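Local coordinates for protein prolyl-ACP dehydrogenase (Oscillatoria sp., PDB 4IRN) that oxidises prolyl groups carried on an acyl carrier protein during biosynthesis of the cyanotoxin anatoxin-a, using an acyl-CoA dehydrogenase fold and FAD, at residues A[196-208]-A[219-233]. Numbering follows the deposited sequence.
Sequences NGTIADLFIIFAT and TTFMIEKDTPGLILS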
ATOM      1  N   ASN A 196      23.391 -25.581  -3.098  1.00 17.38           N
ATOM      2  CA  ASN A 196      23.768 -27.003  -3.194  1.00 16.71           C
ATOM      3  C   ASN A 196      25.280 -27.275  -3.330  1.00 20.59           C
ATOM      4  O   ASN A 196      25.678 -28.439  -3.403  1.00 20.40           O
ATOM      5  CB  ASN A 196      22.957 -27.750  -4.286  1.00 13.71           C
ATOM      6  CG  ASN A 196      21.454 -27.671  -4.134  1.00 32.18           C
ATOM      7  OD1 ASN A 196      20.908 -27.710  -3.018  1.00 31.50           O
ATOM      8  ND2 ASN A 196      20.744 -27.597  -5.260  1.00 13.23           N
ATOM      9  N   GLY A 197      26.092 -26.215  -3.340  1.00 16.33           N
ATOM     10  CA  GLY A 197      27.543 -26.268  -3.495  1.00 16.05           C
ATOM     11  C   GLY A 197      28.272 -27.332  -2.686  1.00 19.55           C
ATOM     12  O   GLY A 197      29.081 -28.080  -3.239  1.00 19.03           O
ATOM     13  N   THR A 198      27.977 -27.415  -1.378  1.00 17.03           N
ATOM     14  CA  THR A 198      28.597 -28.371  -0.454  1.00 16.64           C
ATOM     15  C   THR A 198      28.198 -29.856  -0.679  1.00 20.80           C
ATOM     16  O   THR A 198      28.836 -30.752  -0.125  1.00 20.50           O
ATOM     17  CB  THR A 198      28.408 -27.925   1.010  1.00 22.14           C
ATOM     18  OG1 THR A 198      27.109 -27.369   1.182  1.00 19.09           O
ATOM     19  CG2 THR A 198      29.458 -26.921   1.447  1.00 19.95           C
ATOM     20  N   ILE A 199      27.151 -30.110  -1.468  1.00 15.81           N
ATOM     21  CA  ILE A 199      26.665 -31.464  -1.778  1.00 15.31           C
ATOM     22  C   ILE A 199      26.565 -31.751  -3.291  1.00 18.85           C
ATOM     23  O   ILE A 199      26.184 -32.853  -3.671  1.00 18.35           O
ATOM     24  CB  ILE A 199      25.330 -31.773  -1.060  1.00 18.84           C
ATOM     25  CG1 ILE A 199      24.249 -30.765  -1.472  1.00 19.52           C
ATOM     26  CG2 ILE A 199      25.517 -31.790   0.449  1.00 20.47           C
ATOM     27  CD1 ILE A 199      22.854 -31.143  -1.193  1.00 25.41           C
ATOM     28  N   ALA A 200      26.906 -30.769  -4.145  1.00 15.30           N
ATOM     29  CA  ALA A 200      26.847 -30.899  -5.609  1.00 14.94           C
ATOM     30  C   ALA A 200      27.929 -31.785  -6.184  1.00 20.76           C
ATOM     31  O   ALA A 200      29.055 -31.796  -5.689  1.00 21.14           O
ATOM     32  CB  ALA A 200      26.904 -29.539  -6.279  1.00 15.30           C
ATOM     33  N   ASP A 201      27.583 -32.502  -7.260  1.00 17.41           N
ATOM     34  CA  ASP A 201      28.468 -33.395  -7.997  1.00 16.51           C
ATOM     35  C   ASP A 201      28.892 -32.747  -9.314  1.00 19.48           C
ATOM     36  O   ASP A 201      29.971 -33.056  -9.825  1.00 20.29           O
ATOM     37  CB  ASP A 201      27.796 -34.752  -8.230  1.00 18.09           C
ATOM     38  CG  ASP A 201      27.489 -35.494  -6.945  1.00 30.99           C
ATOM     39  OD1 ASP A 201      28.441 -35.998  -6.307  1.00 31.49           O
ATOM     40  OD2 ASP A 201      26.296 -35.538  -6.550  1.00 37.98           O
ATOM     41  N   LEU A 202      28.050 -31.837  -9.848  1.00 13.23           N
ATOM     42  CA  LEU A 202      28.307 -31.076 -11.073  1.00 12.52           C
ATOM     43  C   LEU A 202      28.010 -29.579 -10.865  1.00 15.11           C
ATOM     44  O   LEU A 202      26.981 -29.216 -10.281  1.00 14.32           O
ATOM     45  CB  LEU A 202      27.510 -31.652 -12.266  1.00 12.51           C
ATOM     46  CG  LEU A 202      27.815 -31.090 -13.671  1.00 16.76           C
ATOM     47  CD1 LEU A 202      29.197 -31.558 -14.190  1.00 16.85           C
ATOM     48  CD2 LEU A 202      26.732 -31.486 -14.655  1.00 17.48           C
ATOM     49  N   PHE A 203      28.927 -28.722 -11.341  1.00 10.53           N
ATOM     50  CA  PHE A 203      28.829 -27.279 -11.204  1.00  9.95           C
ATOM     51  C   PHE A 203      28.645 -26.598 -12.552  1.00 15.71           C
ATOM     52  O   PHE A 203      29.453 -26.800 -13.456  1.00 16.17           O
ATOM     53  CB  PHE A 203      30.072 -26.734 -10.482  1.00 11.06           C
ATOM     54  CG  PHE A 203      30.155 -27.112  -9.019  1.00 12.19           C
ATOM     55  CD1 PHE A 203      30.733 -28.315  -8.626  1.00 15.01           C
ATOM     56  CD2 PHE A 203      29.677 -26.254  -8.032  1.00 13.48           C
ATOM     57  CE1 PHE A 203      30.809 -28.662  -7.270  1.00 15.71           C
ATOM     58  CE2 PHE A 203      29.754 -26.604  -6.676  1.00 15.78           C
ATOM     59  CZ  PHE A 203      30.321 -27.804  -6.306  1.00 14.01           C
ATOM     60  N   ILE A 204      27.567 -25.813 -12.694  1.00 11.71           N
ATOM     61  CA  ILE A 204      27.284 -25.030 -13.901  1.00 11.45           C
ATOM     62  C   ILE A 204      27.865 -23.630 -13.628  1.00 16.14           C
ATOM     63  O   ILE A 204      27.303 -22.866 -12.844  1.00 15.84           O
ATOM     64  CB  ILE A 204      25.766 -25.023 -14.274  1.00 14.09           C
ATOM     65  CG1 ILE A 204      25.150 -26.456 -14.367  1.00 13.82           C
ATOM     66  CG2 ILE A 204      25.466 -24.184 -15.519  1.00 13.97           C
ATOM     67  CD1 ILE A 204      25.777 -27.450 -15.369  1.00 13.46           C
ATOM     68  N   ILE A 205      29.005 -23.329 -14.231  1.00 15.59           N
ATOM     69  CA  ILE A 205      29.753 -22.094 -14.002  1.00 16.06           C
ATOM     70  C   ILE A 205      29.737 -21.120 -15.173  1.00 19.37           C
ATOM     71  O   ILE A 205      30.031 -21.495 -16.299  1.00 18.12           O
ATOM     72  CB  ILE A 205      31.186 -22.421 -13.490  1.00 18.91           C
ATOM     73  CG1 ILE A 205      31.109 -23.456 -12.336  1.00 19.33           C
ATOM     74  CG2 ILE A 205      31.984 -21.165 -13.158  1.00 18.89           C
ATOM     75  CD1 ILE A 205      32.135 -23.434 -11.262  1.00 26.30           C
ATOM     76  N   PHE A 206      29.422 -19.852 -14.872  1.00 15.88           N
ATOM     77  CA  PHE A 206      29.375 -18.749 -15.832  1.00 15.60           C
ATOM     78  C   PHE A 206      30.659 -17.948 -15.724  1.00 18.18           C
ATOM     79  O   PHE A 206      30.923 -17.347 -14.689  1.00 17.73           O
ATOM     80  CB  PHE A 206      28.107 -17.895 -15.624  1.00 17.18           C
ATOM     81  CG  PHE A 206      26.871 -18.608 -16.130  1.00 18.26           C
ATOM     82  CD1 PHE A 206      26.169 -19.494 -15.313  1.00 20.53           C
ATOM     83  CD2 PHE A 206      26.418 -18.408 -17.427  1.00 20.07           C
ATOM     84  CE1 PHE A 206      25.049 -20.186 -15.799  1.00 20.99           C
ATOM     85  CE2 PHE A 206      25.287 -19.087 -17.905  1.00 23.35           C
ATOM     86  CZ  PHE A 206      24.609 -19.970 -17.087  1.00 20.98           C
ATOM     87  N   ALA A 207      31.490 -18.006 -16.765  1.00 15.56           N
ATOM     88  CA  ALA A 207      32.797 -17.338 -16.828  1.00 15.66           C
ATOM     89  C   ALA A 207      32.953 -16.503 -18.114  1.00 19.68           C
ATOM     90  O   ALA A 207      32.041 -16.471 -18.938  1.00 18.62           O
ATOM     91  CB  ALA A 207      33.913 -18.380 -16.730  1.00 16.46           C
ATOM     92  N   THR A 208      34.103 -15.815 -18.271  1.00 17.14           N
ATOM     93  CA  THR A 208      34.397 -14.996 -19.452  1.00 16.78           C
ATOM     94  C   THR A 208      35.722 -15.383 -20.117  1.00 21.75           C
ATOM     95  O   THR A 208      36.722 -15.588 -19.427  1.00 21.34           O
ATOM     96  CB  THR A 208      34.211 -13.484 -19.166  1.00 18.89           C
ATOM     97  OG1 THR A 208      34.328 -12.744 -20.383  1.00 19.26           O
ATOM     98  CG2 THR A 208      35.180 -12.934 -18.112  1.00 12.18           C
ATOM     99  N   THR A 219      30.756 -17.260 -21.198  1.00 25.06           N
ATOM    100  CA  THR A 219      30.771 -18.678 -21.583  1.00 24.00           C
ATOM    101  C   THR A 219      30.468 -19.559 -20.353  1.00 26.03           C
ATOM    102  O   THR A 219      30.884 -19.222 -19.245  1.00 25.20           O
ATOM    103  CB  THR A 219      32.119 -19.018 -22.279  1.00 32.69           C
ATOM    104  OG1 THR A 219      32.434 -18.015 -23.254  1.00 28.70           O
ATOM    105  CG2 THR A 219      32.110 -20.377 -22.958  1.00 32.56           C
ATOM    106  N   THR A 220      29.739 -20.685 -20.556  1.00 21.52           N
ATOM    107  CA  THR A 220      29.351 -21.642 -19.508  1.00 20.02           C
ATOM    108  C   THR A 220      30.219 -22.907 -19.540  1.00 23.00           C
ATOM    109  O   THR A 220      30.530 -23.417 -20.620  1.00 21.60           O
ATOM    110  CB  THR A 220      27.860 -21.969 -19.611  1.00 25.71           C
ATOM    111  OG1 THR A 220      27.133 -20.779 -19.922  1.00 27.50           O
ATOM    112  CG2 THR A 220      27.305 -22.617 -18.343  1.00 22.50           C
ATOM    113  N   PHE A 221      30.594 -23.419 -18.342  1.00 20.11           N
ATOM    114  CA  PHE A 221      31.421 -24.620 -18.160  1.00 19.70           C
ATOM    115  C   PHE A 221      30.818 -25.558 -17.119  1.00 25.93           C
ATOM    116  O   PHE A 221      30.251 -25.100 -16.120  1.00 26.23           O
ATOM    117  CB  PHE A 221      32.853 -24.237 -17.760  1.00 20.83           C
ATOM    118  CG  PHE A 221      33.547 -23.352 -18.766  1.00 22.13           C
ATOM    119  CD1 PHE A 221      34.243 -23.904 -19.839  1.00 25.35           C
ATOM    120  CD2 PHE A 221      33.500 -21.967 -18.648  1.00 24.60           C
ATOM    121  CE1 PHE A 221      34.862 -23.084 -20.787  1.00 26.61           C
ATOM    122  CE2 PHE A 221      34.107 -21.147 -19.604  1.00 27.86           C
ATOM    123  CZ  PHE A 221      34.792 -21.711 -20.663  1.00 25.99           C
ATOM    124  N   MET A 222      30.928 -26.880 -17.364  1.00 22.90           N
ATOM    125  CA  MET A 222      30.422 -27.918 -16.459  1.00 22.16           C
ATOM    126  C   MET A 222      31.601 -28.589 -15.790  1.00 26.31           C
ATOM    127  O   MET A 222      32.363 -29.300 -16.442  1.00 26.14           O
ATOM    128  CB  MET A 222      29.551 -28.940 -17.201  1.00 24.20           C
ATOM    129  CG  MET A 222      28.352 -28.318 -17.875  1.00 27.61           C
ATOM    130  SD  MET A 222      27.328 -29.467 -18.791  1.00 31.65           S
ATOM    131  CE  MET A 222      28.354 -29.758 -20.199  1.00 27.97           C
ATOM    132  N   ILE A 223      31.790 -28.301 -14.499  1.00 25.49           N
ATOM    133  CA  ILE A 223      32.910 -28.830 -13.740  1.00 26.45           C
ATOM    134  C   ILE A 223      32.414 -29.813 -12.693  1.00 30.97           C
ATOM    135  O   ILE A 223      31.549 -29.464 -11.882  1.00 30.10           O
ATOM    136  CB  ILE A 223      33.792 -27.678 -13.171  1.00 29.94           C
ATOM    137  CG1 ILE A 223      34.270 -26.716 -14.307  1.00 30.61           C
ATOM    138  CG2 ILE A 223      34.997 -28.219 -12.400  1.00 30.76           C
ATOM    139  CD1 ILE A 223      34.671 -25.307 -13.877  1.00 41.44           C
ATOM    140  N   GLU A 224      32.949 -31.032 -12.723  1.00 28.51           N
ATOM    141  CA  GLU A 224      32.607 -32.070 -11.762  1.00 29.02           C
ATOM    142  C   GLU A 224      33.215 -31.752 -10.382  1.00 34.34           C
ATOM    143  O   GLU A 224      34.232 -31.059 -10.300  1.00 32.86           O
ATOM    144  CB  GLU A 224      33.100 -33.442 -12.247  1.00 30.30           C
ATOM    145  CG  GLU A 224      32.241 -34.055 -13.339  1.00 37.77           C
ATOM    146  CD  GLU A 224      32.726 -35.374 -13.915  1.00 53.20           C
ATOM    147  OE1 GLU A 224      33.449 -36.123 -13.216  1.00 52.64           O
ATOM    148  OE2 GLU A 224      32.339 -35.677 -15.066  1.00 38.37           O
ATOM    149  N   LYS A 225      32.584 -32.262  -9.317  1.00 32.91           N
ATOM    150  CA  LYS A 225      33.014 -32.118  -7.924  1.00 33.76           C
ATOM    151  C   LYS A 225      34.443 -32.703  -7.769  1.00 41.00           C
ATOM    152  O   LYS A 225      34.796 -33.648  -8.460  1.00 41.19           O
ATOM    153  CB  LYS A 225      32.002 -32.859  -7.037  1.00 36.13           C
ATOM    154  CG  LYS A 225      32.371 -33.062  -5.576  1.00 48.24           C
ATOM    155  CD  LYS A 225      31.349 -33.985  -4.860  1.00 61.27           C
ATOM    156  CE  LYS A 225      31.497 -35.468  -5.138  1.00 73.66           C
ATOM    157  NZ  LYS A 225      32.784 -36.032  -4.676  1.00 84.64           N
ATOM    158  N   ASP A 226      35.243 -32.160  -6.886  1.00 39.44           N
ATOM    159  CA  ASP A 226      36.617 -32.610  -6.608  1.00 39.96           C
ATOM    160  C   ASP A 226      37.514 -32.497  -7.843  1.00 43.40           C
ATOM    161  O   ASP A 226      38.256 -33.433  -8.170  1.00 43.30           O
ATOM    162  CB  ASP A 226      36.658 -34.045  -6.027  1.00 42.12           C
ATOM    163  CG  ASP A 226      36.174 -34.205  -4.604  1.00 54.76           C
ATOM    164  OD1 ASP A 226      36.327 -33.240  -3.808  1.00 55.51           O
ATOM    165  OD2 ASP A 226      35.667 -35.299  -4.273  1.00 60.71           O
ATOM    166  N   THR A 227      37.433 -31.354  -8.536  1.00 38.43           N
ATOM    167  CA  THR A 227      38.330 -31.067  -9.644  1.00 37.14           C
ATOM    168  C   THR A 227      39.395 -30.177  -8.997  1.00 40.37           C
ATOM    169  O   THR A 227      39.018 -29.262  -8.252  1.00 40.54           O
ATOM    170  CB  THR A 227      37.592 -30.415 -10.817  1.00 42.17           C
ATOM    171  OG1 THR A 227      36.642 -31.345 -11.325  1.00 40.36           O
ATOM    172  CG2 THR A 227      38.525 -29.994 -11.947  1.00 39.44           C
ATOM    173  N   PRO A 228      40.711 -30.462  -9.171  1.00 35.46           N
ATOM    174  CA  PRO A 228      41.724 -29.624  -8.512  1.00 34.57           C
ATOM    175  C   PRO A 228      41.561 -28.149  -8.896  1.00 37.18           C
ATOM    176  O   PRO A 228      41.505 -27.809 -10.079  1.00 35.35           O
ATOM    177  CB  PRO A 228      43.047 -30.230  -8.994  1.00 36.26           C
ATOM    178  CG  PRO A 228      42.712 -31.610  -9.397  1.00 40.63           C
ATOM    179  CD  PRO A 228      41.343 -31.529  -9.973  1.00 36.44           C
ATOM    180  N   GLY A 229      41.368 -27.331  -7.875  1.00 34.60           N
ATOM    181  CA  GLY A 229      41.160 -25.891  -8.012  1.00 34.32           C
ATOM    182  C   GLY A 229      39.792 -25.391  -7.593  1.00 36.78           C
ATOM    183  O   GLY A 229      39.588 -24.183  -7.500  1.00 36.03           O
ATOM    184  N   LEU A 230      38.856 -26.319  -7.344  1.00 33.04           N
ATOM    185  CA  LEU A 230      37.481 -26.043  -6.946  1.00 32.65           C
ATOM    186  C   LEU A 230      37.379 -26.065  -5.402  1.00 34.97           C
ATOM    187  O   LEU A 230      37.335 -27.137  -4.797  1.00 34.40           O
ATOM    188  CB  LEU A 230      36.576 -27.099  -7.610  1.00 33.03           C
ATOM    189  CG  LEU A 230      35.067 -26.914  -7.544  1.00 38.31           C
ATOM    190  CD1 LEU A 230      34.588 -25.955  -8.617  1.00 38.74           C
ATOM    191  CD2 LEU A 230      34.376 -28.238  -7.750  1.00 40.60           C
ATOM    192  N   ILE A 231      37.379 -24.869  -4.778  1.00 30.33           N
ATOM    193  CA  ILE A 231      37.350 -24.673  -3.322  1.00 29.61           C
ATOM    194  C   ILE A 231      36.001 -24.168  -2.816  1.00 31.00           C
ATOM    195  O   ILE A 231      35.527 -23.118  -3.258  1.00 31.14           O
ATOM    196  CB  ILE A 231      38.534 -23.764  -2.878  1.00 33.09           C
ATOM    197  CG1 ILE A 231      39.885 -24.420  -3.262  1.00 33.69           C
ATOM    198  CG2 ILE A 231      38.461 -23.436  -1.380  1.00 33.83           C
ATOM    199  CD1 ILE A 231      41.023 -23.505  -3.442  1.00 43.69           C
ATOM    200  N   LEU A 232      35.415 -24.905  -1.861  1.00 25.09           N
ATOM    201  CA  LEU A 232      34.133 -24.571  -1.249  1.00 24.13           C
ATOM    202  C   LEU A 232      34.274 -24.205   0.222  1.00 28.45           C
ATOM    203  O   LEU A 232      35.101 -24.786   0.934  1.00 28.74           O
ATOM    204  CB  LEU A 232      33.151 -25.736  -1.396  1.00 23.71           C
ATOM    205  CG  LEU A 232      32.551 -25.922  -2.783  1.00 27.43           C
ATOM    206  CD1 LEU A 232      32.411 -27.382  -3.108  1.00 27.15           C
ATOM    207  CD2 LEU A 232      31.212 -25.209  -2.901  1.00 29.60           C
ATOM    208  N   SER A 233      33.463 -23.238   0.671  1.00 24.25           N
ATOM    209  CA  SER A 233      33.428 -22.790   2.057  1.00 23.71           C
ATOM    210  C   SER A 233      32.358 -23.595   2.802  1.00 29.31           C
ATOM    211  O   SER A 233      31.691 -24.443   2.204  1.00 30.38           O
ATOM    212  CB  SER A 233      33.108 -21.299   2.118  1.00 25.52           C
ATOM    213  OG  SER A 233      31.722 -21.042   1.948  1.00 30.66           O
TER
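Phe203 pairs with Ile223, Ile205 with Phe221 and Ala207 with Thr219 as hydrogen-bonded pairs of an antiparallel beta hairpin, strands 202-208 and 219-224, in the beta domain of the acyl-CoA dehydrogenase fold. Each pair closes a ring of two backbone bonds; Ile205 N to Phe221 O, for instance, spans 2.9 Å and is nearly straight (173°). One further bond, Lys225 N to Asp201 O (2.8 Å), carries the pairing past the strands.

The alternation of side chains gives the hairpin two largely apolar faces. On one, Ile205, Ala207, Phe221 and Ile223 pack against Leu187 of strand 184-191, in the neighbouring antiparallel sheet; Ala207 CB sits at the edge of the Phe221 ring, 4.0 Å from CE2. Strand 230-232, reached through a type II turn from Thr227 to Leu230, also belongs to that sheet and brings two leucines against Phe203. The CE1 atom of Phe203 meets Leu230 CD2 at 3.6 Å, while its CZ meets Leu232 CD1, and Ile223 O lies at the ring's edge.

On the other face, Ile204 CD1 touches Met222 CG, and the Phe206 ring meets that of His160, an FAD-binding residue. Thr220 keeps OG1 beside its backbone N (chi1 -40°), which turns CG2 over one face of the Phe206 ring, a CH-pi contact 4.1 Å from the centroid.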